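Local coordinates for acidocalcisomal pyrophosphatase (Trypanosoma cruzi, PDB 5CUV), which probably hydrolyses inorganic pyrophosphate to phosphate with the help of magnesium, and binds D-malate in the crystal, at residues D203-V208 against R223-C228; G271-T276 against D293-I298; G311-L316 against V331-H336; G317-I322 against N377-N382. All coordinates share one frame; numbering follows the deposited sequence.

Contact 1: residues D203-V208 against R223-C228; sequences DIPLYV and RYNFIC. With MLT (D-malate), chain C.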
loop_
_atom_site.group_PDB
_atom_site.type_symbol
_atom_site.label_atom_id
_atom_site.label_comp_id
_atom_site.label_asym_id
_atom_site.label_seq_id
_atom_site.Cartn_x
_atom_site.Cartn_y
_atom_site.Cartn_z
ATOM N N ASP A 203 -29.817 -5.344 -14.194
ATOM C CA ASP A 203 -29.277 -6.662 -13.921
ATOM C C ASP A 203 -28.030 -6.759 -13.106
ATOM O O ASP A 203 -27.791 -7.791 -12.509
ATOM C CB ASP A 203 -29.152 -7.440 -15.232
ATOM C CG ASP A 203 -30.522 -7.623 -15.921
ATOM O OD1 ASP A 203 -31.494 -7.808 -15.153
ATOM O OD2 ASP A 203 -30.641 -7.576 -17.187
ATOM N N ILE A 204 -27.223 -5.699 -13.088
ATOM C CA ILE A 204 -26.032 -5.722 -12.262
ATOM C C ILE A 204 -26.474 -5.455 -10.770
ATOM O O ILE A 204 -27.084 -4.437 -10.429
ATOM C CB ILE A 204 -25.069 -4.717 -12.784
ATOM C CG1 ILE A 204 -24.796 -5.042 -14.235
ATOM C CG2 ILE A 204 -23.835 -4.732 -11.975
ATOM C CD1 ILE A 204 -23.901 -4.057 -14.880
ATOM N N PRO A 205 -26.184 -6.390 -9.872
ATOM C CA PRO A 205 -26.679 -6.019 -8.555
ATOM C C PRO A 205 -26.105 -4.807 -7.920
ATOM O O PRO A 205 -24.932 -4.533 -8.000
ATOM C CB PRO A 205 -26.446 -7.261 -7.720
ATOM C CG PRO A 205 -25.433 -8.093 -8.519
ATOM C CD PRO A 205 -25.725 -7.790 -9.950
ATOM N N LEU A 206 -26.955 -4.084 -7.232
ATOM C CA LEU A 206 -26.546 -2.893 -6.551
ATOM C C LEU A 206 -25.629 -3.230 -5.418
ATOM O O LEU A 206 -24.535 -2.683 -5.349
ATOM C CB LEU A 206 -27.770 -2.158 -6.008
ATOM C CG LEU A 206 -27.511 -1.043 -5.010
ATOM C CD1 LEU A 206 -26.508 -0.047 -5.600
ATOM C CD2 LEU A 206 -28.818 -0.366 -4.654
ATOM N N TYR A 207 -26.090 -4.074 -4.491
ATOM C CA TYR A 207 -25.276 -4.469 -3.343
ATOM C C TYR A 207 -24.532 -5.680 -3.799
ATOM O O TYR A 207 -25.085 -6.518 -4.507
ATOM C CB TYR A 207 -26.119 -4.863 -2.153
ATOM C CG TYR A 207 -27.058 -3.802 -1.709
ATOM C CD1 TYR A 207 -26.634 -2.785 -0.892
ATOM C CD2 TYR A 207 -28.399 -3.801 -2.133
ATOM C CE1 TYR A 207 -27.496 -1.791 -0.497
ATOM C CE2 TYR A 207 -29.288 -2.802 -1.748
ATOM C CZ TYR A 207 -28.820 -1.799 -0.924
ATOM O OH TYR A 207 -29.671 -0.790 -0.502
ATOM N N VAL A 208 -23.261 -5.760 -3.412
ATOM C CA VAL A 208 -22.458 -6.912 -3.793
ATOM C C VAL A 208 -22.471 -7.817 -2.583
ATOM O O VAL A 208 -21.860 -7.517 -1.580
ATOM C CB VAL A 208 -21.061 -6.494 -4.203
ATOM C CG1 VAL A 208 -20.260 -7.714 -4.641
ATOM C CG2 VAL A 208 -21.189 -5.492 -5.361
ATOM N N ARG A 223 -20.380 -2.535 0.244
ATOM C CA ARG A 223 -19.896 -3.054 -1.002
ATOM C C ARG A 223 -20.935 -2.885 -2.119
ATOM O O ARG A 223 -21.919 -3.647 -2.230
ATOM C CB ARG A 223 -19.596 -4.512 -0.803
ATOM C CG ARG A 223 -18.659 -5.010 -1.819
ATOM C CD ARG A 223 -17.576 -5.821 -1.107
ATOM N NE ARG A 223 -16.524 -6.144 -2.049
ATOM C CZ ARG A 223 -15.238 -6.090 -1.751
ATOM N NH1 ARG A 223 -14.866 -5.733 -0.517
ATOM N NH2 ARG A 223 -14.341 -6.367 -2.714
ATOM N N TYR A 224 -20.687 -1.936 -3.009
ATOM C CA TYR A 224 -21.654 -1.692 -4.051
ATOM C C TYR A 224 -21.055 -1.759 -5.433
ATOM O O TYR A 224 -19.852 -1.587 -5.591
ATOM C CB TYR A 224 -22.259 -0.297 -3.842
ATOM C CG TYR A 224 -23.033 -0.075 -2.566
ATOM C CD1 TYR A 224 -22.393 0.128 -1.349
ATOM C CD2 TYR A 224 -24.433 0.040 -2.593
ATOM C CE1 TYR A 224 -23.124 0.448 -0.201
ATOM C CE2 TYR A 224 -25.186 0.366 -1.441
ATOM C CZ TYR A 224 -24.529 0.560 -0.249
ATOM O OH TYR A 224 -25.286 0.752 0.913
ATOM N N ASN A 225 -21.894 -2.003 -6.431
ATOM C CA ASN A 225 -21.421 -2.000 -7.788
ATOM C C ASN A 225 -21.552 -0.586 -8.349
ATOM O O ASN A 225 -22.474 0.106 -8.014
ATOM C CB ASN A 225 -22.208 -2.988 -8.648
ATOM C CG ASN A 225 -21.659 -4.441 -8.515
ATOM O OD1 ASN A 225 -20.430 -4.660 -8.343
ATOM N ND2 ASN A 225 -22.567 -5.431 -8.595
ATOM N N PHE A 226 -20.606 -0.159 -9.172
ATOM C CA PHE A 226 -20.591 1.172 -9.765
ATOM C C PHE A 226 -20.344 1.034 -11.303
ATOM O O PHE A 226 -19.572 0.193 -11.764
ATOM C CB PHE A 226 -19.464 1.974 -9.068
ATOM C CG PHE A 226 -18.925 3.126 -9.871
ATOM C CD1 PHE A 226 -17.863 2.942 -10.732
ATOM C CD2 PHE A 226 -19.478 4.402 -9.760
ATOM C CE1 PHE A 226 -17.341 4.020 -11.483
ATOM C CE2 PHE A 226 -18.979 5.490 -10.497
ATOM C CZ PHE A 226 -17.899 5.300 -11.362
ATOM N N ILE A 227 -21.014 1.850 -12.095
ATOM C CA ILE A 227 -20.867 1.820 -13.545
ATOM C C ILE A 227 -20.260 3.127 -14.017
ATOM O O ILE A 227 -20.838 4.203 -13.856
ATOM C CB ILE A 227 -22.204 1.606 -14.244
ATOM C CG1 ILE A 227 -22.825 0.326 -13.727
ATOM C CG2 ILE A 227 -22.022 1.422 -15.704
ATOM C CD1 ILE A 227 -24.294 0.192 -14.096
ATOM N N CYS A 228 -19.060 3.030 -14.575
ATOM C CA CYS A 228 -18.404 4.200 -15.039
ATOM C C CYS A 228 -19.021 4.686 -16.324
ATOM O O CYS A 228 -19.160 3.945 -17.263
ATOM C CB CYS A 228 -16.956 3.919 -15.272
ATOM S SG CYS A 228 -16.117 5.412 -15.766
HETATM C C1 MLT C . -18.007 -5.493 2.519
HETATM O O1 MLT C . -17.771 -6.636 2.115
HETATM O O2 MLT C . -19.152 -5.188 2.823
HETATM C C2 MLT C . -16.886 -4.467 2.638
HETATM O O3 MLT C . -15.603 -4.989 2.262
HETATM C C3 MLT C . -16.865 -3.832 4.048
HETATM C C4 MLT C . -15.699 -2.844 4.199
HETATM O O4 MLT C . -14.915 -2.661 3.295
HETATM O O5 MLT C . -15.529 -2.176 5.351
#
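Two tyrosine rings, Y207 and Y224, extend alongside each other in one direction, their planes turned by 44° and their centroids 5.2 Å apart. They stand where segment 203-208, a loop, is laid along strand 224-228 of the barrel-like core sheet of family I pyrophosphatases, joined to it by a single bridge, Y207 with Y224. L206 touches both rings: its CG sits over the centre of one face of the Y207 ring, while its CD1 lies in the plane of the Y224 ring, at the edge and 3.7 Å from Y224 CD2. At the edge of the third flat group, the guanidinium of R223, NH1 gives a hydrogen bond of 3.0 Å to O3 of D-malate. V208 N bonds R223 O, and N225 N bonds L206 O at 2.9 Å. A tyrosine suits position 207: its ring packs on Y224 and its OH hydrogen-bonds to D396 on helix 388-412. N225 suits its buried place because its amide can satisfy a loop carbonyl: CG lies anti to the carbonyl carbon (chi1 -83°), and ND2 donates to P205 O at 2.6 Å, in the carbonyl plane. T214 of the second subunit packs on N225. Branched V208 lies across N225, CG2 meeting its amide, and V208 CB touches R223 CG at 3.7 Å.

Contact 2: residues G271-T276 against D293-I298; sequences GALPQT and DPIDAI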
loop_
_atom_site.group_PDB
_atom_site.type_symbol
_atom_site.label_atom_id
_atom_site.label_comp_id
_atom_site.label_asym_id
_atom_site.label_seq_id
_atom_site.Cartn_x
_atom_site.Cartn_y
_atom_site.Cartn_z
ATOM N N GLY A 271 -19.948 8.051 -12.588
ATOM C CA GLY A 271 -20.806 7.035 -13.145
ATOM C C GLY A 271 -22.137 6.928 -12.451
ATOM O O GLY A 271 -22.738 7.895 -12.009
ATOM N N ALA A 272 -22.602 5.722 -12.292
ATOM C CA ALA A 272 -23.873 5.615 -11.650
ATOM C C ALA A 272 -24.010 4.301 -10.885
ATOM O O ALA A 272 -23.266 3.381 -11.083
ATOM C CB ALA A 272 -24.948 5.770 -12.748
ATOM N N LEU A 273 -24.959 4.199 -9.990
ATOM C CA LEU A 273 -25.099 2.932 -9.304
ATOM C C LEU A 273 -26.245 2.150 -9.943
ATOM O O LEU A 273 -27.268 2.703 -10.259
ATOM C CB LEU A 273 -25.371 3.182 -7.831
ATOM C CG LEU A 273 -24.274 4.032 -7.222
ATOM C CD1 LEU A 273 -24.592 4.201 -5.770
ATOM C CD2 LEU A 273 -22.943 3.389 -7.373
ATOM N N PRO A 274 -26.077 0.848 -10.176
ATOM C CA PRO A 274 -27.199 0.096 -10.792
ATOM C C PRO A 274 -28.391 -0.082 -9.841
ATOM O O PRO A 274 -28.268 0.137 -8.636
ATOM C CB PRO A 274 -26.541 -1.239 -11.175
ATOM C CG PRO A 274 -25.555 -1.413 -10.008
ATOM C CD PRO A 274 -24.931 -0.034 -9.882
ATOM N N GLN A 275 -29.545 -0.470 -10.397
ATOM C CA GLN A 275 -30.790 -0.693 -9.629
ATOM C C GLN A 275 -31.204 0.424 -8.733
ATOM O O GLN A 275 -31.603 0.152 -7.603
ATOM C CB GLN A 275 -30.711 -1.943 -8.769
ATOM C CG GLN A 275 -30.125 -3.055 -9.585
ATOM C CD GLN A 275 -30.173 -4.421 -8.947
ATOM O OE1 GLN A 275 -29.957 -4.582 -7.740
ATOM N NE2 GLN A 275 -30.424 -5.407 -9.763
ATOM N N THR A 276 -31.098 1.659 -9.209
ATOM C CA THR A 276 -31.520 2.797 -8.424
ATOM C C THR A 276 -32.319 3.731 -9.307
ATOM O O THR A 276 -32.216 3.694 -10.537
ATOM C CB THR A 276 -30.340 3.581 -7.815
ATOM O OG1 THR A 276 -29.450 4.056 -8.838
ATOM C CG2 THR A 276 -29.601 2.713 -6.855
ATOM N N ASP A 293 -33.117 9.585 -13.272
ATOM C CA ASP A 293 -32.004 8.792 -13.697
ATOM C C ASP A 293 -31.510 7.995 -12.505
ATOM O O ASP A 293 -31.972 8.218 -11.386
ATOM C CB ASP A 293 -30.919 9.690 -14.278
ATOM C CG ASP A 293 -31.082 9.856 -15.774
ATOM O OD1 ASP A 293 -31.562 8.863 -16.439
ATOM O OD2 ASP A 293 -30.727 10.955 -16.277
ATOM N N PRO A 294 -30.678 6.964 -12.758
ATOM C CA PRO A 294 -30.116 6.143 -11.678
ATOM C C PRO A 294 -29.285 7.153 -10.895
ATOM O O PRO A 294 -28.857 8.146 -11.443
ATOM C CB PRO A 294 -29.217 5.162 -12.418
ATOM C CG PRO A 294 -29.946 4.955 -13.700
ATOM C CD PRO A 294 -30.459 6.333 -14.082
ATOM N N ILE A 295 -29.071 6.925 -9.616
ATOM C CA ILE A 295 -28.282 7.848 -8.804
ATOM C C ILE A 295 -26.833 7.929 -9.307
ATOM O O ILE A 295 -26.242 6.944 -9.725
ATOM C CB ILE A 295 -28.333 7.429 -7.332
ATOM C CG1 ILE A 295 -28.091 8.651 -6.457
ATOM C CG2 ILE A 295 -27.320 6.325 -7.063
ATOM C CD1 ILE A 295 -28.617 8.496 -5.030
ATOM N N ASP A 296 -26.291 9.130 -9.287
ATOM C CA ASP A 296 -24.968 9.431 -9.777
ATOM C C ASP A 296 -23.907 9.186 -8.765
ATOM O O ASP A 296 -24.099 9.442 -7.553
ATOM C CB ASP A 296 -24.892 10.877 -10.167
ATOM C CG ASP A 296 -25.664 11.166 -11.355
ATOM O OD1 ASP A 296 -26.450 10.304 -11.759
ATOM O OD2 ASP A 296 -25.503 12.261 -11.906
ATOM N N ALA A 297 -22.756 8.740 -9.254
ATOM C CA ALA A 297 -21.684 8.446 -8.335
ATOM C C ALA A 297 -20.349 8.847 -8.854
ATOM O O ALA A 297 -20.101 8.748 -10.058
ATOM C CB ALA A 297 -21.695 6.958 -8.006
ATOM N N ILE A 298 -19.495 9.284 -7.933
ATOM C CA ILE A 298 -18.118 9.702 -8.213
ATOM C C ILE A 298 -17.151 8.757 -7.450
ATOM O O ILE A 298 -17.209 8.684 -6.218
ATOM C CB ILE A 298 -17.929 11.125 -7.720
ATOM C CG1 ILE A 298 -18.848 12.056 -8.476
ATOM C CG2 ILE A 298 -16.556 11.582 -7.918
ATOM C CD1 ILE A 298 -18.981 13.402 -7.782
#
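The hydroxyl oxygen of T276 is held twice: I295 N donates to OG1 at 3.0 Å, and OG1 in turn donates to L273 O at 2.9 Å, approaching from above that carbonyl's plane. With OG1 close to both main-chain arms of its own residue (chi1 59°), it can reach both backbones, and a threonine is short enough to serve them. L273 N meets I295 O at 3.0 Å, nearly in line with that carbonyl. At G271-A272 and D296-I298 the segments are neighbouring antiparallel strands of the central mixed sheet. G271 and A297 form a hydrogen-bonded pair, with G271 N on A297 O at 2.6 Å and A297 N on G271 O, while A272 and D296 form the adjoining non-hydrogen-bonded pair. Small residues fit here: G271 adds no side chain, and the methyl of A297 takes L273 CD2 at 3.8 Å. L273 and I295 lie alongside each other, L273 CD1 packing on I295 CG2 at 3.7 Å in a buried apolar patch that helix 388-412 covers through I395 and V394. D296 turns to the same face as A272, where it belongs to the magnesium site with D291 and D328, and its OD2 forms a salt bridge to K330.

Contact 3: residues G311-L316 against V331-H336; sequences GAVKVL and VICISH. With MLT (D-malate), chain C.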
loop_
_atom_site.group_PDB
_atom_site.type_symbol
_atom_site.label_atom_id
_atom_site.label_comp_id
_atom_site.label_asym_id
_atom_site.label_seq_id
_atom_site.Cartn_x
_atom_site.Cartn_y
_atom_site.Cartn_z
ATOM N N GLY A 311 -17.334 -2.055 -11.290
ATOM C CA GLY A 311 -16.466 -2.481 -10.219
ATOM C C GLY A 311 -17.077 -2.267 -8.843
ATOM O O GLY A 311 -18.010 -1.435 -8.681
ATOM N N ALA A 312 -16.589 -3.025 -7.851
ATOM C CA ALA A 312 -17.068 -2.860 -6.502
ATOM C C ALA A 312 -16.483 -1.604 -5.788
ATOM O O ALA A 312 -15.239 -1.354 -5.758
ATOM C CB ALA A 312 -16.765 -4.095 -5.696
ATOM N N VAL A 313 -17.384 -0.830 -5.176
ATOM C CA VAL A 313 -16.955 0.354 -4.460
ATOM C C VAL A 313 -17.464 0.399 -3.027
ATOM O O VAL A 313 -18.384 -0.319 -2.617
ATOM C CB VAL A 313 -17.405 1.636 -5.193
ATOM C CG1 VAL A 313 -16.802 1.694 -6.589
ATOM C CG2 VAL A 313 -18.954 1.656 -5.281
ATOM N N LYS A 314 -16.839 1.273 -2.263
ATOM C CA LYS A 314 -17.168 1.456 -0.868
ATOM C C LYS A 314 -17.728 2.878 -0.824
ATOM O O LYS A 314 -17.105 3.778 -1.286
ATOM C CB LYS A 314 -15.895 1.308 -0.035
ATOM C CG LYS A 314 -16.148 1.486 1.472
ATOM C CD LYS A 314 -14.914 1.937 2.275
ATOM C CE LYS A 314 -14.037 0.778 2.652
ATOM N NZ LYS A 314 -12.980 1.256 3.608
ATOM N N VAL A 315 -18.924 3.061 -0.303
ATOM C CA VAL A 315 -19.613 4.362 -0.223
ATOM C C VAL A 315 -19.079 5.140 0.982
ATOM O O VAL A 315 -19.090 4.637 2.093
ATOM C CB VAL A 315 -21.163 4.149 -0.024
ATOM C CG1 VAL A 315 -21.797 5.445 0.246
ATOM C CG2 VAL A 315 -21.819 3.518 -1.262
ATOM N N LEU A 316 -18.610 6.361 0.756
ATOM C CA LEU A 316 -18.058 7.174 1.823
ATOM C C LEU A 316 -18.939 8.321 2.240
ATOM O O LEU A 316 -18.856 8.754 3.372
ATOM C CB LEU A 316 -16.717 7.743 1.416
ATOM C CG LEU A 316 -15.734 6.619 1.088
ATOM C CD1 LEU A 316 -14.607 7.197 0.179
ATOM C CD2 LEU A 316 -15.212 5.917 2.440
ATOM N N VAL A 331 -23.103 10.331 -5.087
ATOM C CA VAL A 331 -22.526 9.458 -4.064
ATOM C C VAL A 331 -21.019 9.496 -4.215
ATOM O O VAL A 331 -20.504 9.376 -5.332
ATOM C CB VAL A 331 -22.977 7.992 -4.225
ATOM C CG1 VAL A 331 -22.145 7.039 -3.342
ATOM C CG2 VAL A 331 -24.370 7.879 -3.849
ATOM N N ILE A 332 -20.323 9.694 -3.110
ATOM C CA ILE A 332 -18.865 9.701 -3.131
ATOM C C ILE A 332 -18.445 8.309 -2.690
ATOM O O ILE A 332 -18.809 7.877 -1.607
ATOM C CB ILE A 332 -18.276 10.707 -2.119
ATOM C CG1 ILE A 332 -18.943 12.069 -2.284
ATOM C CG2 ILE A 332 -16.807 10.789 -2.298
ATOM C CD1 ILE A 332 -18.734 12.641 -3.660
ATOM N N CYS A 333 -17.677 7.624 -3.515
ATOM C CA CYS A 333 -17.261 6.287 -3.206
ATOM C C CYS A 333 -15.829 6.051 -3.694
ATOM O O CYS A 333 -15.258 6.911 -4.390
ATOM C CB CYS A 333 -18.187 5.301 -3.909
ATOM S SG CYS A 333 -18.066 5.359 -5.725
ATOM N N ILE A 334 -15.259 4.890 -3.331
ATOM C CA ILE A 334 -13.930 4.542 -3.762
ATOM C C ILE A 334 -13.872 3.059 -4.071
ATOM O O ILE A 334 -14.450 2.238 -3.376
ATOM C CB ILE A 334 -12.816 4.890 -2.684
ATOM C CG1 ILE A 334 -11.428 4.585 -3.299
ATOM C CG2 ILE A 334 -13.041 4.119 -1.319
ATOM C CD1 ILE A 334 -10.315 4.831 -2.417
ATOM N N SER A 335 -13.185 2.712 -5.147
ATOM C CA SER A 335 -13.032 1.337 -5.510
ATOM C C SER A 335 -12.325 0.485 -4.407
ATOM O O SER A 335 -11.295 0.878 -3.895
ATOM C CB SER A 335 -12.225 1.323 -6.775
ATOM O OG SER A 335 -11.562 0.103 -6.929
ATOM N N HIS A 336 -12.896 -0.667 -4.051
ATOM C CA HIS A 336 -12.318 -1.600 -3.086
ATOM C C HIS A 336 -10.905 -2.055 -3.503
ATOM O O HIS A 336 -10.086 -2.521 -2.676
ATOM C CB HIS A 336 -13.210 -2.843 -2.943
ATOM C CG HIS A 336 -14.273 -2.702 -1.897
ATOM N ND1 HIS A 336 -13.971 -2.590 -0.552
ATOM C CD2 HIS A 336 -15.610 -2.489 -2.009
ATOM C CE1 HIS A 336 -15.074 -2.293 0.117
ATOM N NE2 HIS A 336 -16.082 -2.222 -0.745
HETATM C C1 MLT C . -18.007 -5.493 2.519
HETATM O O1 MLT C . -17.771 -6.636 2.115
HETATM O O2 MLT C . -19.152 -5.188 2.823
HETATM C C2 MLT C . -16.886 -4.467 2.638
HETATM O O3 MLT C . -15.603 -4.989 2.262
HETATM C C3 MLT C . -16.865 -3.832 4.048
HETATM C C4 MLT C . -15.699 -2.844 4.199
HETATM O O4 MLT C . -14.915 -2.661 3.295
HETATM O O5 MLT C . -15.529 -2.176 5.351
#
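V315 and C333 face each other as a non-hydrogen-bonded antiparallel pair with CA atoms 4.3 Å apart, and K314 with I334 is the hydrogen-bonded pair beside them. The short strand segments run at 135°, so the antiparallel pair is twisted. K314 N bonds I334 O at 2.8 Å and I334 N returns the bond to K314 O. Further out, L316 N donates to I332 O, and H336 N to A312 O at 3.0 Å, so the pairing continues past the end of strand 326-335. The segments are the arms of a beta hairpin, strands 310-323 and 326-335, within the mixed core sheet. Apolar V313, V315 and V331 suit their buried places: Y224 of strand 224-228 packs on the first two, and I395 of helix 388-412 on V315 and V331. C333 SG touches V313 CB at 3.8 Å, and the V315 and V331 side chains cross at about a right angle, CG1 to CG1 3.9 Å. L316 CD1 lies at 3.8 Å from I334 CG2. At the open end of the hairpin, K314 and H336 meet nearly at right angles, with NE2 of H336 3.6 Å from K314 CB. The ring is steadied by a hydrogen bond between its NE2 and N222 O, and it turns its edge to O4 of D-malate, H336 CE1 at 3.2 Å. With CG anti to the backbone N (chi1 -180°) and a bend at chi3, K314 has its CE near O4 of the ligand, while its NZ is hydrogen-bonded to the carbonyls of C341 and L344.

Contact 4: residues G317-I322 against N377-N382; sequences GILGMI and NKFVFN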
loop_
_atom_site.group_PDB
_atom_site.type_symbol
_atom_site.label_atom_id
_atom_site.label_comp_id
_atom_site.label_asym_id
_atom_site.label_seq_id
_atom_site.Cartn_x
_atom_site.Cartn_y
_atom_site.Cartn_z
ATOM N N GLY A 317 -19.761 8.847 1.339
ATOM C CA GLY A 317 -20.605 9.957 1.735
ATOM C C GLY A 317 -21.432 10.426 0.552
ATOM O O GLY A 317 -21.563 9.732 -0.471
ATOM N N ILE A 318 -21.970 11.633 0.638
ATOM C CA ILE A 318 -22.753 12.054 -0.486
ATOM C C ILE A 318 -22.806 13.542 -0.400
ATOM O O ILE A 318 -22.660 14.104 0.710
ATOM C CB ILE A 318 -24.145 11.392 -0.401
ATOM C CG1 ILE A 318 -24.872 11.481 -1.747
ATOM C CG2 ILE A 318 -24.917 11.964 0.782
ATOM C CD1 ILE A 318 -26.168 10.568 -1.794
ATOM N N LEU A 319 -22.966 14.161 -1.575
ATOM C CA LEU A 319 -23.048 15.595 -1.745
ATOM C C LEU A 319 -24.386 15.910 -2.503
ATOM O O LEU A 319 -24.655 15.319 -3.563
ATOM C CB LEU A 319 -21.833 16.059 -2.553
ATOM C CG LEU A 319 -21.754 17.567 -2.819
ATOM C CD1 LEU A 319 -21.205 18.310 -1.560
ATOM C CD2 LEU A 319 -20.867 17.821 -4.010
ATOM N N GLY A 320 -25.240 16.799 -1.973
ATOM C CA GLY A 320 -26.493 17.091 -2.651
ATOM C C GLY A 320 -26.459 18.388 -3.462
ATOM O O GLY A 320 -26.364 19.492 -2.891
HETATM N N MSE A 321 -26.549 18.282 -4.779
HETATM C CA MSE A 321 -26.521 19.459 -5.615
HETATM C C MSE A 321 -27.914 19.656 -6.186
HETATM O O MSE A 321 -28.682 18.680 -6.342
HETATM C CB MSE A 321 -25.491 19.309 -6.735
HETATM C CG MSE A 321 -25.486 20.468 -7.718
HETATM SE SE MSE A 321 -24.162 20.333 -9.098
HETATM C CE MSE A 321 -25.001 18.922 -10.151
ATOM N N ILE A 322 -28.271 20.910 -6.481
ATOM C CA ILE A 322 -29.575 21.133 -7.105
ATOM C C ILE A 322 -29.320 21.281 -8.613
ATOM O O ILE A 322 -28.370 21.942 -9.035
ATOM C CB ILE A 322 -30.316 22.455 -6.608
ATOM C CG1 ILE A 322 -30.363 22.603 -5.087
ATOM C CG2 ILE A 322 -31.751 22.366 -7.027
ATOM C CD1 ILE A 322 -31.018 21.483 -4.396
ATOM N N ASN A 377 -24.226 26.301 -9.319
ATOM C CA ASN A 377 -25.307 25.425 -8.896
ATOM C C ASN A 377 -25.388 25.564 -7.380
ATOM O O ASN A 377 -24.396 25.936 -6.727
ATOM C CB ASN A 377 -25.026 23.970 -9.261
ATOM C CG ASN A 377 -24.988 23.734 -10.758
ATOM O OD1 ASN A 377 -24.024 23.142 -11.304
ATOM N ND2 ASN A 377 -26.022 24.176 -11.443
ATOM N N LYS A 378 -26.556 25.252 -6.821
ATOM C CA LYS A 378 -26.741 25.343 -5.378
ATOM C C LYS A 378 -26.700 23.922 -4.778
ATOM O O LYS A 378 -26.842 22.958 -5.501
ATOM C CB LYS A 378 -28.099 25.989 -5.097
ATOM C CG LYS A 378 -28.381 27.343 -5.791
ATOM C CD LYS A 378 -27.402 28.416 -5.308
ATOM C CE LYS A 378 -27.893 29.839 -5.546
ATOM N NZ LYS A 378 -29.105 30.185 -4.723
ATOM N N PHE A 379 -26.520 23.799 -3.462
ATOM C CA PHE A 379 -26.515 22.491 -2.778
ATOM C C PHE A 379 -27.411 22.489 -1.526
ATOM O O PHE A 379 -27.527 23.510 -0.826
ATOM C CB PHE A 379 -25.107 22.121 -2.270
ATOM C CG PHE A 379 -24.068 22.139 -3.311
ATOM C CD1 PHE A 379 -23.596 23.359 -3.814
ATOM C CD2 PHE A 379 -23.661 20.951 -3.911
ATOM C CE1 PHE A 379 -22.737 23.400 -4.921
ATOM C CE2 PHE A 379 -22.800 20.965 -5.023
ATOM C CZ PHE A 379 -22.336 22.201 -5.534
ATOM N N VAL A 380 -27.998 21.332 -1.217
ATOM C CA VAL A 380 -28.761 21.194 0.008
ATOM C C VAL A 380 -27.728 20.995 1.100
ATOM O O VAL A 380 -26.532 20.887 0.795
ATOM C CB VAL A 380 -29.593 19.987 -0.014
ATOM C CG1 VAL A 380 -30.667 20.150 -1.098
ATOM C CG2 VAL A 380 -28.675 18.756 -0.194
ATOM N N PHE A 381 -28.160 20.970 2.363
ATOM C CA PHE A 381 -27.244 20.803 3.508
ATOM C C PHE A 381 -26.019 21.671 3.477
ATOM O O PHE A 381 -24.941 21.252 3.907
ATOM C CB PHE A 381 -26.780 19.365 3.642
ATOM C CG PHE A 381 -27.875 18.421 3.961
ATOM C CD1 PHE A 381 -28.634 17.880 2.965
ATOM C CD2 PHE A 381 -28.187 18.137 5.253
ATOM C CE1 PHE A 381 -29.709 17.060 3.259
ATOM C CE2 PHE A 381 -29.256 17.315 5.564
ATOM C CZ PHE A 381 -30.016 16.780 4.558
ATOM N N ASN A 382 -26.174 22.882 2.968
ATOM C CA ASN A 382 -25.063 23.819 2.939
ATOM C C ASN A 382 -23.854 23.306 2.191
ATOM O O ASN A 382 -22.718 23.631 2.557
ATOM C CB ASN A 382 -24.660 24.201 4.375
ATOM C CG ASN A 382 -25.821 24.878 5.161
ATOM O OD1 ASN A 382 -26.683 24.187 5.753
ATOM N ND2 ASN A 382 -25.858 26.224 5.140
HETATM O O HOH W 1 -28.564 24.726 -8.830
#
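On the turn-side half of the hairpin strand 310-323, a loop joining helix 357-367 to strand 386-387 lies against the strand, linked by a single backbone bridge between M321 and F379. I322 N donates to K378 O at 2.7 Å, and V380 N to G320 O at 3.0 Å, the latter from above the carbonyl plane. One water extends the pairing, donating to I322 O and accepting from K378 N at 2.9 Å. G320 has no side chain, and V380 CG2 packs against its CA at 3.7 Å. The branched side chains of I322 and V380 cross at about a right angle, I322 CD1 3.6 Å from V380 CG1. F379 fills the angle between strand and helix: its CE2 touches M321 CB at 3.6 Å and L319 CD2 at 3.8 Å, and its ring stacks on H362 of helix 357-367. M321, a selenomethionine, packs beside D328, a magnesium ligand. Its CG, anti to the backbone N (chi1 175°), and the bend at chi3 bring the selenium to N377 CB. The selenium also lies 5.1 Å from the F379 ring centroid, 46° off the normal, the oblique placing of a Met-aromatic contact.

Overall arrangement
All four contacts reach the same mixed sheet. Contacts 1, 2 and 3 come in series along the chain, whereas the segments of contacts 3 and 4 alternate, because both use strand 310-323. Strand 224-228 links the first three, pairing with 269-272 of contact 2 and with 310-323 of contact 3; strand 296-299 of contact 2 runs parallel to 326-335 of contact 3. Centres of contacts 1 and 2 are about 9 Å apart, those of 1 and 4 about 23 Å. Contacts 1 and 3 border the malate pocket, and contact 2 holds one of the three magnesium ligands, D296, near which contact 4 packs, so both sites border one sheet, with helix 388-412 packed against it.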